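Long-range contacts in ECXA (PDB 4L63), which forms the A subunit of an AB5 holotoxin with ECXB and is probably a zinc-dependent metalloprotease: residues A[127-131]-A[144-150]; A[192-196]-A[210-214]. All coordinates share one frame. Residues are numbered along the deposited sequence.

Interaction 1: A[127-131]-A[144-150]; sequences VMNNF and MSPEEYI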
loop_
_atom_site.group_PDB
_atom_site.type_symbol
_atom_site.label_atom_id
_atom_site.label_comp_id
_atom_site.label_asym_id
_atom_site.label_seq_id
_atom_site.Cartn_x
_atom_site.Cartn_y
_atom_site.Cartn_z
ATOM N N VAL A 127 31.406 -22.117 11.158
ATOM C CA VAL A 127 29.973 -22.250 11.446
ATOM C C VAL A 127 29.609 -21.747 12.847
ATOM O O VAL A 127 28.489 -21.284 13.070
ATOM C CB VAL A 127 29.474 -23.712 11.297
ATOM C CG1 VAL A 127 29.927 -24.561 12.458
ATOM C CG2 VAL A 127 27.954 -23.748 11.195
ATOM N N MET A 128 30.551 -21.817 13.786
ATOM C CA MET A 128 30.273 -21.405 15.159
ATOM C C MET A 128 30.966 -20.098 15.525
ATOM O O MET A 128 31.111 -19.775 16.704
ATOM C CB MET A 128 30.681 -22.505 16.143
ATOM C CG MET A 128 29.869 -23.785 16.017
ATOM S SD MET A 128 29.544 -24.554 17.615
ATOM C CE MET A 128 31.187 -24.571 18.335
ATOM N N ASN A 129 31.381 -19.341 14.513
ATOM C CA ASN A 129 32.036 -18.058 14.734
ATOM C C ASN A 129 31.128 -17.039 15.410
ATOM O O ASN A 129 31.601 -16.041 15.954
ATOM C CB ASN A 129 32.552 -17.491 13.413
ATOM C CG ASN A 129 33.944 -17.977 13.081
ATOM O OD1 ASN A 129 34.376 -19.031 13.549
ATOM N ND2 ASN A 129 34.657 -17.210 12.267
ATOM N N ASN A 130 29.826 -17.284 15.382
ATOM C CA ASN A 130 28.894 -16.372 16.019
ATOM C C ASN A 130 28.026 -17.110 17.030
ATOM O O ASN A 130 26.945 -16.646 17.385
ATOM C CB ASN A 130 28.055 -15.669 14.955
ATOM C CG ASN A 130 28.814 -14.563 14.264
ATOM O OD1 ASN A 130 29.124 -14.654 13.077
ATOM N ND2 ASN A 130 29.110 -13.502 15.002
ATOM N N PHE A 131 28.508 -18.211 17.567
ATOM C CA PHE A 131 27.689 -18.981 18.488
ATOM C C PHE A 131 27.277 -18.271 19.763
ATOM O O PHE A 131 26.155 -18.418 20.196
ATOM C CB PHE A 131 28.399 -20.268 18.849
ATOM C CG PHE A 131 27.607 -21.162 19.756
ATOM C CD1 PHE A 131 26.477 -21.806 19.290
ATOM C CD2 PHE A 131 28.004 -21.365 21.074
ATOM C CE1 PHE A 131 25.749 -22.634 20.118
ATOM C CE2 PHE A 131 27.286 -22.197 21.902
ATOM C CZ PHE A 131 26.156 -22.838 21.421
ATOM N N MET A 144 19.992 -24.554 23.140
ATOM C CA MET A 144 20.438 -25.305 21.969
ATOM C C MET A 144 21.907 -25.717 22.060
ATOM O O MET A 144 22.747 -24.981 22.585
ATOM C CB MET A 144 20.188 -24.496 20.685
ATOM C CG MET A 144 21.264 -23.482 20.331
ATOM S SD MET A 144 20.859 -22.516 18.855
ATOM C CE MET A 144 20.102 -23.754 17.806
ATOM N N SER A 145 22.200 -26.911 21.555
ATOM C CA SER A 145 23.547 -27.465 21.579
ATOM C C SER A 145 24.345 -26.992 20.368
ATOM O O SER A 145 23.764 -26.487 19.402
ATOM C CB SER A 145 23.490 -28.996 21.611
ATOM O OG SER A 145 23.025 -29.516 20.378
ATOM N N PRO A 146 25.682 -27.140 20.418
ATOM C CA PRO A 146 26.504 -26.867 19.235
ATOM C C PRO A 146 26.072 -27.699 18.032
ATOM O O PRO A 146 26.277 -27.282 16.892
ATOM C CB PRO A 146 27.914 -27.254 19.691
ATOM C CG PRO A 146 27.897 -27.027 21.157
ATOM C CD PRO A 146 26.511 -27.400 21.610
ATOM N N GLU A 147 25.469 -28.855 18.289
ATOM C CA GLU A 147 25.006 -29.727 17.220
ATOM C C GLU A 147 23.854 -29.106 16.432
ATOM O O GLU A 147 23.880 -29.109 15.203
ATOM C CB GLU A 147 24.585 -31.089 17.777
ATOM C CG GLU A 147 23.644 -31.863 16.866
ATOM C CD GLU A 147 23.877 -33.360 16.918
ATOM O OE1 GLU A 147 24.644 -33.814 17.791
ATOM O OE2 GLU A 147 23.292 -34.079 16.082
ATOM N N GLU A 148 22.856 -28.562 17.126
ATOM C CA GLU A 148 21.671 -28.057 16.433
ATOM C C GLU A 148 21.800 -26.622 15.934
ATOM O O GLU A 148 21.020 -26.199 15.086
ATOM C CB GLU A 148 20.426 -28.180 17.315
ATOM C CG GLU A 148 20.674 -28.090 18.799
ATOM C CD GLU A 148 19.536 -28.694 19.599
ATOM O OE1 GLU A 148 19.189 -29.866 19.341
ATOM O OE2 GLU A 148 18.986 -27.997 20.476
ATOM N N TYR A 149 22.775 -25.874 16.441
ATOM C CA TYR A 149 23.058 -24.562 15.870
ATOM C C TYR A 149 23.724 -24.735 14.504
ATOM O O TYR A 149 23.655 -23.847 13.653
ATOM C CB TYR A 149 23.937 -23.718 16.800
ATOM C CG TYR A 149 24.424 -22.427 16.168
ATOM C CD1 TYR A 149 23.596 -21.309 16.096
ATOM C CD2 TYR A 149 25.710 -22.325 15.646
ATOM C CE1 TYR A 149 24.034 -20.129 15.516
ATOM C CE2 TYR A 149 26.156 -21.150 15.067
ATOM C CZ TYR A 149 25.314 -20.056 15.004
ATOM O OH TYR A 149 25.759 -18.888 14.428
ATOM N N ILE A 150 24.354 -25.890 14.295
ATOM C CA ILE A 150 24.984 -26.202 13.015
ATOM C C ILE A 150 23.938 -26.701 12.004
ATOM O O ILE A 150 24.037 -26.412 10.807
ATOM C CB ILE A 150 26.119 -27.244 13.187
ATOM C CG1 ILE A 150 27.274 -26.636 13.989
ATOM C CG2 ILE A 150 26.648 -27.707 11.840
ATOM C CD1 ILE A 150 28.329 -27.640 14.405
#
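Residues 127-131 lead from helix 120-126 into the first residue of helix 131-137, and their type I turn, from Met128 to Phe131, is closed by Phe131 N donating to Met128 O (3.2 Å). Residues 144-150 enter helix 146-165, and the two backbones come nearest where the CA atoms of Val127 and Ile150 are 6.6 Å apart and those of Phe131 and Tyr149 7.7 Å. Ser145 is the N-cap: its OG accepts weak bonds from Glu147 N at 3.3 Å and Glu148 N at 3.4 Å, a task suited to a short hydroxyl side chain. Pro146 follows in the first turn, where its missing amide hydrogen costs nothing. Further along, this same helix carries the HExxH sequence of the metzincin proteases, with the zinc ligands His160 and His164, so the turn packs against the end of the active-site helix remote from the metal. Tyr149 is the central side chain. The edge of Phe131 points at its face, an edge-to-face pair with centroids 5.5 Å apart and planes at 72°, while Val127 O lies at the edge of its ring, 3.1 Å from Tyr149 CE2. Tyr149 OH, 4.0 Å from Asn130 CB, is buried without a hydrogen-bond partner. On the Val127 side, branched aliphatic chains fill the gap, with Val127 CG1 3.7 Å from Ile150 CG1. Met128, flexible and unbranched, lays its SD 3.8 Å from Pro146 CB and also touches Thr46 and Asn48, while Ile150 reaches Leu56 of strand 56-59.

Interaction 2: A[192-196]-A[210-214]; sequences LNQAP and RLSHY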
loop_
_atom_site.group_PDB
_atom_site.type_symbol
_atom_site.label_atom_id
_atom_site.label_comp_id
_atom_site.label_asym_id
_atom_site.label_seq_id
_atom_site.Cartn_x
_atom_site.Cartn_y
_atom_site.Cartn_z
ATOM N N LEU A 192 2.409 -4.695 4.560
ATOM C CA LEU A 192 2.108 -5.874 5.390
ATOM C C LEU A 192 3.324 -6.274 6.221
ATOM O O LEU A 192 4.388 -6.564 5.667
ATOM C CB LEU A 192 1.647 -7.048 4.512
ATOM C CG LEU A 192 0.302 -6.862 3.798
ATOM C CD1 LEU A 192 0.011 -8.007 2.813
ATOM C CD2 LEU A 192 -0.836 -6.728 4.783
ATOM N N ASN A 193 3.186 -6.271 7.548
ATOM C CA ASN A 193 4.307 -6.671 8.392
ATOM C C ASN A 193 4.586 -8.163 8.212
ATOM O O ASN A 193 3.685 -8.938 7.878
ATOM C CB ASN A 193 4.054 -6.346 9.870
ATOM C CG ASN A 193 5.321 -6.491 10.723
ATOM O OD1 ASN A 193 6.437 -6.207 10.267
ATOM N ND2 ASN A 193 5.151 -6.943 11.960
ATOM N N GLN A 194 5.845 -8.546 8.409
ATOM C CA GLN A 194 6.324 -9.888 8.098
ATOM C C GLN A 194 7.764 -10.038 8.598
ATOM O O GLN A 194 8.415 -9.053 8.968
ATOM C CB GLN A 194 6.261 -10.159 6.589
ATOM C CG GLN A 194 6.899 -9.056 5.744
ATOM C CD GLN A 194 6.735 -9.275 4.251
ATOM O OE1 GLN A 194 7.436 -10.092 3.640
ATOM N NE2 GLN A 194 5.777 -8.571 3.657
ATOM N N ALA A 195 8.265 -11.264 8.587
ATOM C CA ALA A 195 9.643 -11.537 8.993
ATOM C C ALA A 195 10.632 -10.983 7.971
ATOM O O ALA A 195 10.274 -10.775 6.813
ATOM C CB ALA A 195 9.848 -13.038 9.172
ATOM N N PRO A 196 11.885 -10.740 8.393
ATOM C CA PRO A 196 12.904 -10.394 7.390
ATOM C C PRO A 196 13.056 -11.473 6.316
ATOM O O PRO A 196 12.821 -12.663 6.577
ATOM C CB PRO A 196 14.195 -10.264 8.218
ATOM C CG PRO A 196 13.904 -10.967 9.522
ATOM C CD PRO A 196 12.432 -10.752 9.761
ATOM N N ARG A 210 18.464 -10.836 12.917
ATOM C CA ARG A 210 17.357 -10.025 12.426
ATOM C C ARG A 210 16.020 -10.723 12.672
ATOM O O ARG A 210 15.032 -10.073 13.017
ATOM C CB ARG A 210 17.521 -9.703 10.933
ATOM C CG ARG A 210 18.804 -8.947 10.594
ATOM C CD ARG A 210 19.063 -7.831 11.593
ATOM N NE ARG A 210 17.979 -6.855 11.616
ATOM C CZ ARG A 210 17.754 -6.013 12.620
ATOM N NH1 ARG A 210 18.530 -6.040 13.699
ATOM N NH2 ARG A 210 16.743 -5.156 12.552
ATOM N N LEU A 211 15.993 -12.043 12.506
ATOM C CA LEU A 211 14.764 -12.803 12.712
ATOM C C LEU A 211 14.356 -12.766 14.182
ATOM O O LEU A 211 13.176 -12.616 14.508
ATOM C CB LEU A 211 14.933 -14.251 12.244
ATOM C CG LEU A 211 13.672 -15.114 12.335
ATOM C CD1 LEU A 211 12.533 -14.457 11.571
ATOM C CD2 LEU A 211 13.927 -16.525 11.826
ATOM N N SER A 212 15.339 -12.897 15.068
ATOM C CA SER A 212 15.094 -12.813 16.503
ATOM C C SER A 212 14.596 -11.432 16.901
ATOM O O SER A 212 13.688 -11.301 17.719
ATOM C CB SER A 212 16.362 -13.151 17.281
ATOM O OG SER A 212 16.214 -12.807 18.647
ATOM N N HIS A 213 15.206 -10.409 16.312
ATOM C CA HIS A 213 14.828 -9.022 16.541
ATOM C C HIS A 213 13.350 -8.830 16.213
ATOM O O HIS A 213 12.636 -8.106 16.908
ATOM C CB HIS A 213 15.719 -8.103 15.699
ATOM C CG HIS A 213 15.546 -6.641 15.978
ATOM N ND1 HIS A 213 14.545 -5.884 15.405
ATOM C CD2 HIS A 213 16.262 -5.792 16.753
ATOM C CE1 HIS A 213 14.648 -4.635 15.821
ATOM N NE2 HIS A 213 15.681 -4.552 16.643
ATOM N N TYR A 214 12.896 -9.514 15.167
ATOM C CA TYR A 214 11.502 -9.456 14.736
ATOM C C TYR A 214 10.576 -10.251 15.655
ATOM O O TYR A 214 9.492 -9.788 16.010
ATOM C CB TYR A 214 11.382 -9.970 13.301
ATOM C CG TYR A 214 9.979 -10.326 12.857
ATOM C CD1 TYR A 214 9.046 -9.336 12.564
ATOM C CD2 TYR A 214 9.599 -11.651 12.688
ATOM C CE1 TYR A 214 7.764 -9.659 12.141
ATOM C CE2 TYR A 214 8.322 -11.983 12.264
ATOM C CZ TYR A 214 7.411 -10.983 11.991
ATOM O OH TYR A 214 6.142 -11.308 11.568
#
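Arg210 opens the helical side of the contact with its backbone and the base of its side chain: Pro196 CG lies 3.8 Å from Arg210 O and 4.1 Å from Arg210 CB. The long chain then carries its charge away, to a salt bridge with Glu9. Leu211 supplies an apolar end, CD1 standing 3.9 Å from Ala195 CB and 4.1 Å from Pro196 CD. One turn after Arg210, Tyr214 presents its flat ring to the extended loop. Ala195 CA sits 3.7 Å from the ring centroid and only 16° off its normal, a CH-pi contact, and the small methyl adds Ala195 CB 3.6 Å from Tyr214 CE2. At the ring edge, Asn193 ND2 is 3.8 Å from Tyr214 CE1, but its hydrogen bond goes to Glu3 O. Pro196 CD packs 3.8 Å from Tyr214 CB, a compact apolar ring with no amide hydrogen to satisfy. Pro196 is about 11 Å from the zinc ligand His160, side chain to side chain; sequence suggests that the loop here leads into the Met-turn beneath the metal site of metzincins.

Overall arrangement
The interactions join different elements and do not touch: their centres are 21 Å apart and their nearest atoms about 11 Å. Both are partly buried, and neither has a hydrogen bond between its segments. Interaction 1, the larger at 407 Å² against 272 Å², lies farther from the chain centre and packs an interhelical turn on the start of the helix that later bears two zinc ligands. Its chemistry is an aromatic pair flanked by aliphatic and thioether groups. In interaction 2 a tyrosine face meets extended backbone at Ala195, beside packing of proline and leucine, and the polar groups around it bond to N-terminal residues such as Glu3, Thr5 and Glu9. No other chain touches interaction 1.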